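6b protein (Agrobacterium vitis, PDB 3AQ2) disturbs plant cell proliferation as a toxin with an ADP-ribosylation-type fold, possibly by way of the host microRNA machinery. Local coordinates at residues A[9-14]-A[195-200]; A[41-46]-A[56-61]; A[65-70]-A[134-139]. All coordinates share one frame; numbering follows the deposited sequence.

In the fold
Following the chain from its N terminus, residues 9-14 pair with 195-200, near the C terminus, so interaction 1 closes a loop spanning almost the whole protein. The other two contacts are nested inside it, in series. Interaction 2 closes first, joining strands 41-43 and 58-60 across a short connection after helix 20-38. The chain then enters strand 66-70, which interaction 3 pairs with strand 133-137. Interactions 1 and 3 belong to one mixed sheet, in which strands 199-202 and 133-137 are neighbours and 12-13 and 66-70 lie outermost. Y195 links all three, its ring packing on L59 and its hydroxyl reaching L138 O.

Interaction 1. Residues A[9-14]-A[195-200]; sequences WQVRDL and YPIVAL
R12 and D13 run parallel to A199 and L200, the backbones joined by an almost straight bond from R12 N to V198 O (3.1 Å, 176° at the hydrogen), by L200 N to R12 O (3.0 Å) and by L14 N to L200 O (2.8 Å). Ahead of this pairing the indole of W9 turns its N-H edge to the other chain segment, where NE1 makes two weak, bent bonds, one to I197 O at 3.1 Å and one to V198 O at 3.3 Å. V198 O is thus approached by both the R12 amide and the indole. R12 bends at chi2 (-10°), and its guanidinium lies against the W9 ring, with W9 CH2 over its centre. NH1 donates in the guanidinium plane to Q10 O, while NH2 forms a salt bridge with D33 of helix 20-38. On the opposite face of the strands L200 reaches across: its CD2 touches D13 CA at 3.7 Å and V11 CG2 at 3.8 Å, the V11 and L200 side chains crossing at about a right angle. The D13 carboxylate is paired with R15. V198 and A199 both face A136 of the next strand, a classic beta bulge, so the arrangement is a short parallel edge strand added to a bulged strand of the mixed sheet in this ADP-ribosylation-type fold.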
loop_
_atom_site.group_PDB
_atom_site.type_symbol
_atom_site.label_atom_id
_atom_site.label_comp_id
_atom_site.label_asym_id
_atom_site.label_seq_id
_atom_site.Cartn_x
_atom_site.Cartn_y
_atom_site.Cartn_z
ATOM N N TRP A 9 9.648 -13.794 -2.529
ATOM C CA TRP A 9 9.030 -13.262 -1.322
ATOM C C TRP A 9 7.641 -13.840 -1.102
ATOM O O TRP A 9 6.763 -13.703 -1.960
ATOM C CB TRP A 9 8.944 -11.735 -1.401
ATOM C CG TRP A 9 8.235 -11.138 -0.222
ATOM C CD1 TRP A 9 6.982 -10.590 -0.206
ATOM C CD2 TRP A 9 8.744 -11.022 1.110
ATOM N NE1 TRP A 9 6.676 -10.153 1.063
ATOM C CE2 TRP A 9 7.740 -10.401 1.889
ATOM C CE3 TRP A 9 9.950 -11.388 1.724
ATOM C CZ2 TRP A 9 7.906 -10.130 3.257
ATOM C CZ3 TRP A 9 10.120 -11.121 3.083
ATOM C CH2 TRP A 9 9.099 -10.489 3.835
ATOM N N GLN A 10 7.454 -14.471 0.055
ATOM C CA GLN A 10 6.149 -14.962 0.470
ATOM C C GLN A 10 5.490 -13.860 1.301
ATOM O O GLN A 10 6.005 -13.492 2.360
ATOM C CB GLN A 10 6.304 -16.258 1.282
ATOM C CG GLN A 10 7.041 -17.378 0.526
ATOM C CD GLN A 10 7.266 -18.654 1.344
ATOM O OE1 GLN A 10 6.750 -18.805 2.458
ATOM N NE2 GLN A 10 8.037 -19.580 0.782
ATOM N N VAL A 11 4.380 -13.312 0.805
ATOM C CA VAL A 11 3.646 -12.275 1.555
ATOM C C VAL A 11 3.381 -12.751 2.989
ATOM O O VAL A 11 3.056 -13.930 3.211
ATOM C CB VAL A 11 2.320 -11.879 0.848
ATOM C CG1 VAL A 11 1.281 -13.015 0.921
ATOM C CG2 VAL A 11 1.764 -10.589 1.429
ATOM N N ARG A 12 3.550 -11.849 3.955
ATOM C CA ARG A 12 3.274 -12.201 5.347
ATOM C C ARG A 12 1.784 -11.991 5.579
ATOM O O ARG A 12 1.297 -10.854 5.559
ATOM C CB ARG A 12 4.066 -11.345 6.339
ATOM C CG ARG A 12 5.600 -11.504 6.415
ATOM C CD ARG A 12 6.211 -12.658 5.668
ATOM N NE ARG A 12 7.636 -12.759 5.996
ATOM C CZ ARG A 12 8.552 -13.327 5.214
ATOM N NH1 ARG A 12 8.210 -13.852 4.038
ATOM N NH2 ARG A 12 9.823 -13.358 5.606
ATOM N N ASP A 13 1.059 -13.090 5.784
ATOM C CA ASP A 13 -0.369 -12.989 6.058
ATOM C C ASP A 13 -0.566 -12.830 7.564
ATOM O O ASP A 13 -0.445 -13.801 8.325
ATOM C CB ASP A 13 -1.106 -14.218 5.528
ATOM C CG ASP A 13 -2.622 -14.123 5.685
ATOM O OD1 ASP A 13 -3.133 -13.149 6.281
ATOM O OD2 ASP A 13 -3.310 -15.060 5.207
ATOM N N LEU A 14 -0.835 -11.593 7.985
ATOM C CA LEU A 14 -0.925 -11.264 9.404
ATOM C C LEU A 14 -2.379 -11.108 9.865
ATOM O O LEU A 14 -2.635 -10.547 10.935
ATOM C CB LEU A 14 -0.126 -9.985 9.715
ATOM C CG LEU A 14 1.338 -10.031 9.268
ATOM C CD1 LEU A 14 2.046 -8.701 9.568
ATOM C CD2 LEU A 14 2.069 -11.214 9.906
ATOM N N TYR A 195 2.304 -5.702 -8.223
ATOM C CA TYR A 195 3.048 -4.883 -7.261
ATOM C C TYR A 195 3.379 -5.699 -6.009
ATOM O O TYR A 195 2.514 -6.419 -5.510
ATOM C CB TYR A 195 2.206 -3.658 -6.874
ATOM C CG TYR A 195 2.981 -2.562 -6.178
ATOM C CD1 TYR A 195 3.480 -1.474 -6.905
ATOM C CD2 TYR A 195 3.213 -2.610 -4.798
ATOM C CE1 TYR A 195 4.201 -0.460 -6.272
ATOM C CE2 TYR A 195 3.935 -1.606 -4.153
ATOM C CZ TYR A 195 4.420 -0.533 -4.901
ATOM O OH TYR A 195 5.129 0.463 -4.269
ATOM N N PRO A 196 4.626 -5.599 -5.502
ATOM C CA PRO A 196 4.980 -6.435 -4.351
ATOM C C PRO A 196 4.265 -5.991 -3.085
ATOM O O PRO A 196 4.213 -4.799 -2.785
ATOM C CB PRO A 196 6.492 -6.210 -4.191
ATOM C CG PRO A 196 6.942 -5.613 -5.512
ATOM C CD PRO A 196 5.773 -4.780 -5.934
ATOM N N ILE A 197 3.717 -6.962 -2.366
ATOM C CA ILE A 197 3.052 -6.707 -1.097
ATOM C C ILE A 197 3.924 -7.282 0.009
ATOM O O ILE A 197 4.313 -8.447 -0.056
ATOM C CB ILE A 197 1.635 -7.357 -1.074
ATOM C CG1 ILE A 197 0.792 -6.898 -2.286
ATOM C CG2 ILE A 197 0.921 -7.055 0.262
ATOM C CD1 ILE A 197 0.608 -5.371 -2.415
ATOM N N VAL A 198 4.256 -6.465 1.010
ATOM C CA VAL A 198 5.069 -6.943 2.124
ATOM C C VAL A 198 4.231 -7.839 3.042
ATOM O O VAL A 198 4.628 -8.966 3.367
ATOM C CB VAL A 198 5.688 -5.783 2.922
ATOM C CG1 VAL A 198 6.491 -6.326 4.119
ATOM C CG2 VAL A 198 6.569 -4.932 2.004
ATOM N N ALA A 199 3.070 -7.331 3.435
ATOM C CA ALA A 199 2.192 -8.043 4.358
ATOM C C ALA A 199 0.741 -7.634 4.137
ATOM O O ALA A 199 0.463 -6.596 3.528
ATOM C CB ALA A 199 2.602 -7.753 5.804
ATOM N N LEU A 200 -0.181 -8.452 4.639
ATOM C CA LEU A 200 -1.593 -8.057 4.707
ATOM C C LEU A 200 -2.106 -8.339 6.117
ATOM O O LEU A 200 -1.542 -9.165 6.841
ATOM C CB LEU A 200 -2.450 -8.776 3.654
ATOM C CG LEU A 200 -2.712 -10.286 3.794
ATOM C CD1 LEU A 200 -4.065 -10.656 3.190
ATOM C CD2 LEU A 200 -1.597 -11.124 3.136
#

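Interaction 2. Residues A[41-46]-A[56-61]; sequences LVYFNR and DEYLLS
Y58 pushes its CB into the notch formed by L41 and Y43 of the facing antiparallel strand. CB sits squarely over the centre of the Y43 ring, a CH-pi contact 3.7 Å from the Y43 centroid, while L41 CD1 touches the same Y58 CB at 3.8 Å. With CG placed between its backbone N and carbonyl carbon (chi1 62°), Y58 has its ring beside that of Y43, both side chains pointing the same way but with planes turned 52° apart. The other branch of L41 presses on the Y58 ring, CD2 coming to 3.3 Å from CD1 of Y58, a tight fit. A water in the plane of the Y43 ring links the Y43 hydroxyl to D56 O, a bridge that would help fix the ring's position. V42 and L59 fill the opposite face. They form the hydrogen-bonded pair, with V42 N to L59 O at 3.0 Å and L59 N to V42 O at 2.7 Å, and their CB atoms meet directly. Next to them F44 lays its ring tip into the angle between two neighbours: CZ rests on E57 CG, and CE2 meets L59 CD2 at 3.7 Å, the F44 and L59 side chains crossing at about a right angle. A second water bridges N45 N and E57 O where the strands part. The E57 carboxylate has its partners further on, in S140 and R161. The two strands form a small sheet of their own, whose V42 and L59 face looks inward: V6 lies on V42, F34 of helix 20-38 covers L59, and Y195, leading towards strand 199-202, meets F44 edge-to-face.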
loop_
_atom_site.group_PDB
_atom_site.type_symbol
_atom_site.label_atom_id
_atom_site.label_comp_id
_atom_site.label_asym_id
_atom_site.label_seq_id
_atom_site.Cartn_x
_atom_site.Cartn_y
_atom_site.Cartn_z
ATOM N N LEU A 41 16.920 -1.491 -3.582
ATOM C CA LEU A 41 16.342 -1.087 -4.855
ATOM C C LEU A 41 15.687 -2.302 -5.502
ATOM O O LEU A 41 16.380 -3.238 -5.908
ATOM C CB LEU A 41 17.450 -0.544 -5.770
ATOM C CG LEU A 41 17.068 0.291 -6.997
ATOM C CD1 LEU A 41 16.222 -0.483 -7.972
ATOM C CD2 LEU A 41 16.368 1.567 -6.600
ATOM N N VAL A 42 14.362 -2.276 -5.614
ATOM C CA VAL A 42 13.617 -3.451 -6.057
ATOM C C VAL A 42 12.794 -3.176 -7.315
ATOM O O VAL A 42 11.767 -2.517 -7.249
ATOM C CB VAL A 42 12.684 -3.987 -4.933
ATOM C CG1 VAL A 42 12.002 -5.276 -5.356
ATOM C CG2 VAL A 42 13.462 -4.216 -3.640
ATOM N N TYR A 43 13.257 -3.704 -8.451
ATOM C CA TYR A 43 12.425 -3.782 -9.653
ATOM C C TYR A 43 11.574 -5.035 -9.544
ATOM O O TYR A 43 11.935 -5.973 -8.826
ATOM C CB TYR A 43 13.278 -3.808 -10.917
ATOM C CG TYR A 43 13.871 -2.460 -11.231
ATOM C CD1 TYR A 43 15.089 -2.078 -10.682
ATOM C CD2 TYR A 43 13.187 -1.538 -12.031
ATOM C CE1 TYR A 43 15.641 -0.838 -10.956
ATOM C CE2 TYR A 43 13.740 -0.287 -12.311
ATOM C CZ TYR A 43 14.963 0.055 -11.756
ATOM O OH TYR A 43 15.543 1.286 -11.992
ATOM N N PHE A 44 10.442 -5.059 -10.238
ATOM C CA PHE A 44 9.481 -6.146 -10.014
ATOM C C PHE A 44 8.614 -6.512 -11.198
ATOM O O PHE A 44 8.293 -7.686 -11.379
ATOM C CB PHE A 44 8.596 -5.854 -8.794
ATOM C CG PHE A 44 7.879 -4.521 -8.850
ATOM C CD1 PHE A 44 6.583 -4.431 -9.375
ATOM C CD2 PHE A 44 8.498 -3.367 -8.388
ATOM C CE1 PHE A 44 5.910 -3.204 -9.427
ATOM C CE2 PHE A 44 7.828 -2.122 -8.429
ATOM C CZ PHE A 44 6.536 -2.049 -8.961
ATOM N N ASN A 45 8.246 -5.516 -12.004
ATOM C CA ASN A 45 7.368 -5.753 -13.141
ATOM C C ASN A 45 8.122 -5.775 -14.459
ATOM O O ASN A 45 8.860 -4.841 -14.768
ATOM C CB ASN A 45 6.256 -4.698 -13.205
ATOM C CG ASN A 45 5.156 -5.079 -14.187
ATOM O OD1 ASN A 45 4.470 -6.089 -14.003
ATOM N ND2 ASN A 45 4.986 -4.277 -15.241
ATOM N N ARG A 46 7.909 -6.838 -15.237
ATOM C CA ARG A 46 8.538 -6.983 -16.549
ATOM C C ARG A 46 7.989 -5.979 -17.561
ATOM O O ARG A 46 6.792 -5.683 -17.587
ATOM C CB ARG A 46 8.362 -8.412 -17.075
ATOM C CG ARG A 46 9.003 -9.466 -16.186
ATOM C CD ARG A 46 10.534 -9.379 -16.217
ATOM N NE ARG A 46 11.142 -10.109 -15.103
ATOM C CZ ARG A 46 12.447 -10.162 -14.850
ATOM N NH1 ARG A 46 13.310 -9.526 -15.634
ATOM N NH2 ARG A 46 12.888 -10.853 -13.802
ATOM N N ASP A 56 10.204 0.612 -15.662
ATOM C CA ASP A 56 10.938 1.675 -14.970
ATOM C C ASP A 56 10.593 1.844 -13.482
ATOM O O ASP A 56 11.225 2.651 -12.799
ATOM C CB ASP A 56 10.777 3.009 -15.701
ATOM C CG ASP A 56 11.444 3.009 -17.060
ATOM O OD1 ASP A 56 12.594 2.527 -17.160
ATOM O OD2 ASP A 56 10.824 3.492 -18.035
ATOM N N GLU A 57 9.618 1.091 -12.982
ATOM C CA GLU A 57 9.150 1.291 -11.598
ATOM C C GLU A 57 9.999 0.498 -10.609
ATOM O O GLU A 57 10.226 -0.698 -10.808
ATOM C CB GLU A 57 7.672 0.917 -11.456
ATOM C CG GLU A 57 7.078 1.374 -10.128
ATOM C CD GLU A 57 5.550 1.314 -10.076
ATOM O OE1 GLU A 57 4.921 0.782 -11.016
ATOM O OE2 GLU A 57 4.990 1.823 -9.082
ATOM N N TYR A 58 10.464 1.155 -9.546
ATOM C CA TYR A 58 11.294 0.476 -8.550
ATOM C C TYR A 58 10.883 0.856 -7.136
ATOM O O TYR A 58 10.465 1.989 -6.895
ATOM C CB TYR A 58 12.784 0.780 -8.780
ATOM C CG TYR A 58 13.144 2.248 -8.644
ATOM C CD1 TYR A 58 13.415 2.794 -7.395
ATOM C CD2 TYR A 58 13.228 3.083 -9.762
ATOM C CE1 TYR A 58 13.747 4.137 -7.241
ATOM C CE2 TYR A 58 13.561 4.445 -9.617
ATOM C CZ TYR A 58 13.812 4.953 -8.347
ATOM O OH TYR A 58 14.143 6.284 -8.152
ATOM N N LEU A 59 10.966 -0.106 -6.224
ATOM C CA LEU A 59 10.687 0.150 -4.818
ATOM C C LEU A 59 11.935 0.657 -4.150
ATOM O O LEU A 59 13.038 0.172 -4.415
ATOM C CB LEU A 59 10.236 -1.122 -4.085
ATOM C CG LEU A 59 9.084 -1.946 -4.649
ATOM C CD1 LEU A 59 8.758 -3.081 -3.686
ATOM C CD2 LEU A 59 7.863 -1.090 -4.894
ATOM N N LEU A 60 11.722 1.608 -3.243
ATOM C CA LEU A 60 12.756 2.113 -2.367
ATOM C C LEU A 60 12.482 1.457 -1.017
ATOM O O LEU A 60 11.518 1.804 -0.341
ATOM C CB LEU A 60 12.657 3.645 -2.262
ATOM C CG LEU A 60 12.743 4.515 -3.535
ATOM C CD1 LEU A 60 11.529 4.351 -4.435
ATOM C CD2 LEU A 60 12.879 5.978 -3.157
ATOM N N SER A 61 13.297 0.478 -0.648
ATOM C CA SER A 61 13.002 -0.328 0.536
ATOM C C SER A 61 13.648 0.196 1.821
ATOM O O SER A 61 13.372 -0.323 2.906
ATOM C CB SER A 61 13.413 -1.774 0.303
ATOM O OG SER A 61 14.782 -1.835 -0.019
HETATM O O HOH W 1 13.867 3.147 -13.360
HETATM O O HOH W 2 9.509 -2.981 -12.148
#

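Interaction 3. Residues A[65-70]-A[134-139]; sequences LTYVYV and FLAILM
Y67 turns the edge of its ring toward the face of F134 in an offset edge-to-face pair, the planes 82° apart and the centroids 5.7 Å from each other. Y67 CD2 lies 3.8 Å from F134 CD1, and on the same ring Y67 CE2 touches A136 CB at an oblique approach. F134 has CG between its backbone N and carbonyl carbon (chi1 67°), which sets its ring next to that of Y67, both side chains pointing the same way. F134 CB in turn meets CD2 of Y69 at 3.9 Å, while the Y69 hydroxyl is bonded to M98 O. Under these rings the antiparallel backbones are bound by two hydrogen-bonded pairs, T66 with I137 and V68 with L135, all four bonds close to straight and I137 N to T66 O measuring 2.8 Å. On the other face, which T66 shares with V68, L135 and I137, V68 CG2 packs on I137 CD1. The V70 and L135 side chains cross at about a right angle, with V70 CG1 4.0 Å from L135 CD1. At the far end M139 curls around T66. Its CG approaches T66 OG1 to 3.2 Å, and a bend at chi3 (-58°) brings CE to 3.6 Å from T66 CG2. A water bonds both T66 OG1 and M139 N, with a weak third link to I137 O. All twelve residues are buried, close to the centre of the molecule. Helix 20-38 covers the face of Y67 and A136 through L27, strands 83-85 and 93-96 pack against V68 and its neighbours, and strand 199-202 continues the sheet beyond A136.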
loop_
_atom_site.group_PDB
_atom_site.type_symbol
_atom_site.label_atom_id
_atom_site.label_comp_id
_atom_site.label_asym_id
_atom_site.label_seq_id
_atom_site.Cartn_x
_atom_site.Cartn_y
_atom_site.Cartn_z
ATOM N N LEU A 65 7.211 1.135 6.115
ATOM C CA LEU A 65 6.002 0.672 5.455
ATOM C C LEU A 65 4.947 1.768 5.400
ATOM O O LEU A 65 4.839 2.605 6.316
ATOM C CB LEU A 65 5.423 -0.529 6.203
ATOM C CG LEU A 65 6.276 -1.796 6.277
ATOM C CD1 LEU A 65 5.599 -2.808 7.187
ATOM C CD2 LEU A 65 6.506 -2.397 4.881
ATOM N N THR A 66 4.169 1.756 4.327
ATOM C CA THR A 66 2.911 2.516 4.275
ATOM C C THR A 66 1.768 1.551 3.972
ATOM O O THR A 66 2.004 0.380 3.623
ATOM C CB THR A 66 2.957 3.692 3.275
ATOM O OG1 THR A 66 3.347 3.217 1.980
ATOM C CG2 THR A 66 3.962 4.763 3.756
ATOM N N TYR A 67 0.543 2.045 4.090
ATOM C CA TYR A 67 -0.636 1.174 4.126
ATOM C C TYR A 67 -1.658 1.555 3.077
ATOM O O TYR A 67 -1.968 2.739 2.899
ATOM C CB TYR A 67 -1.248 1.179 5.544
ATOM C CG TYR A 67 -0.206 0.769 6.564
ATOM C CD1 TYR A 67 0.571 1.717 7.231
ATOM C CD2 TYR A 67 0.038 -0.579 6.816
ATOM C CE1 TYR A 67 1.561 1.319 8.139
ATOM C CE2 TYR A 67 1.019 -0.980 7.716
ATOM C CZ TYR A 67 1.775 -0.033 8.367
ATOM O OH TYR A 67 2.738 -0.435 9.273
ATOM N N VAL A 68 -2.158 0.546 2.369
ATOM C CA VAL A 68 -3.273 0.733 1.439
ATOM C C VAL A 68 -4.443 -0.041 2.041
ATOM O O VAL A 68 -4.402 -1.260 2.159
ATOM C CB VAL A 68 -2.954 0.254 -0.003
ATOM C CG1 VAL A 68 -4.186 0.363 -0.884
ATOM C CG2 VAL A 68 -1.802 1.080 -0.590
ATOM N N TYR A 69 -5.470 0.697 2.457
ATOM C CA TYR A 69 -6.614 0.100 3.136
ATOM C C TYR A 69 -7.599 -0.528 2.149
ATOM O O TYR A 69 -7.865 0.028 1.075
ATOM C CB TYR A 69 -7.265 1.134 4.064
ATOM C CG TYR A 69 -6.337 1.446 5.215
ATOM C CD1 TYR A 69 -5.463 2.544 5.173
ATOM C CD2 TYR A 69 -6.267 0.586 6.313
ATOM C CE1 TYR A 69 -4.582 2.798 6.228
ATOM C CE2 TYR A 69 -5.388 0.833 7.373
ATOM C CZ TYR A 69 -4.555 1.930 7.328
ATOM O OH TYR A 69 -3.690 2.133 8.383
ATOM N N VAL A 70 -8.108 -1.708 2.507
ATOM C CA VAL A 70 -8.934 -2.516 1.593
ATOM C C VAL A 70 -9.965 -3.335 2.388
ATOM O O VAL A 70 -9.906 -3.394 3.621
ATOM C CB VAL A 70 -8.066 -3.499 0.744
ATOM C CG1 VAL A 70 -7.078 -2.744 -0.144
ATOM C CG2 VAL A 70 -7.308 -4.478 1.651
ATOM N N PHE A 134 -5.884 -4.332 5.430
ATOM C CA PHE A 134 -4.838 -3.501 4.827
ATOM C C PHE A 134 -3.817 -4.326 4.077
ATOM O O PHE A 134 -3.609 -5.510 4.362
ATOM C CB PHE A 134 -4.112 -2.656 5.897
ATOM C CG PHE A 134 -3.288 -3.479 6.871
ATOM C CD1 PHE A 134 -1.955 -3.813 6.580
ATOM C CD2 PHE A 134 -3.845 -3.926 8.071
ATOM C CE1 PHE A 134 -1.181 -4.588 7.471
ATOM C CE2 PHE A 134 -3.080 -4.697 8.982
ATOM C CZ PHE A 134 -1.758 -5.032 8.685
ATOM N N LEU A 135 -3.172 -3.654 3.132
ATOM C CA LEU A 135 -1.966 -4.129 2.471
ATOM C C LEU A 135 -0.832 -3.223 2.948
ATOM O O LEU A 135 -0.939 -2.000 2.879
ATOM C CB LEU A 135 -2.126 -4.001 0.947
ATOM C CG LEU A 135 -3.322 -4.756 0.344
ATOM C CD1 LEU A 135 -3.509 -4.380 -1.119
ATOM C CD2 LEU A 135 -3.128 -6.249 0.515
ATOM N N ALA A 136 0.238 -3.816 3.460
ATOM C CA ALA A 136 1.426 -3.061 3.845
ATOM C C ALA A 136 2.435 -3.125 2.705
ATOM O O ALA A 136 2.773 -4.213 2.216
ATOM C CB ALA A 136 2.005 -3.620 5.144
ATOM N N ILE A 137 2.908 -1.954 2.276
ATOM C CA ILE A 137 3.796 -1.872 1.125
ATOM C C ILE A 137 5.002 -0.991 1.383
ATOM O O ILE A 137 4.996 -0.161 2.303
ATOM C CB ILE A 137 3.069 -1.303 -0.130
ATOM C CG1 ILE A 137 2.555 0.131 0.131
ATOM C CG2 ILE A 137 1.968 -2.277 -0.624
ATOM C CD1 ILE A 137 2.177 0.870 -1.166
ATOM N N LEU A 138 6.036 -1.206 0.579
ATOM C CA LEU A 138 7.088 -0.219 0.394
ATOM C C LEU A 138 6.790 0.467 -0.934
ATOM O O LEU A 138 6.499 -0.192 -1.944
ATOM C CB LEU A 138 8.457 -0.895 0.387
ATOM C CG LEU A 138 8.837 -1.385 1.787
ATOM C CD1 LEU A 138 9.920 -2.439 1.703
ATOM C CD2 LEU A 138 9.281 -0.226 2.688
ATOM N N MET A 139 6.799 1.797 -0.917
ATOM C CA MET A 139 6.378 2.571 -2.084
ATOM C C MET A 139 7.488 2.710 -3.126
ATOM O O MET A 139 8.679 2.810 -2.792
ATOM C CB MET A 139 5.926 3.966 -1.651
ATOM C CG MET A 139 4.620 3.930 -0.880
ATOM S SD MET A 139 4.150 5.559 -0.272
ATOM C CE MET A 139 5.585 5.950 0.727
HETATM O O HOH W 3 6.471 2.777 1.885
#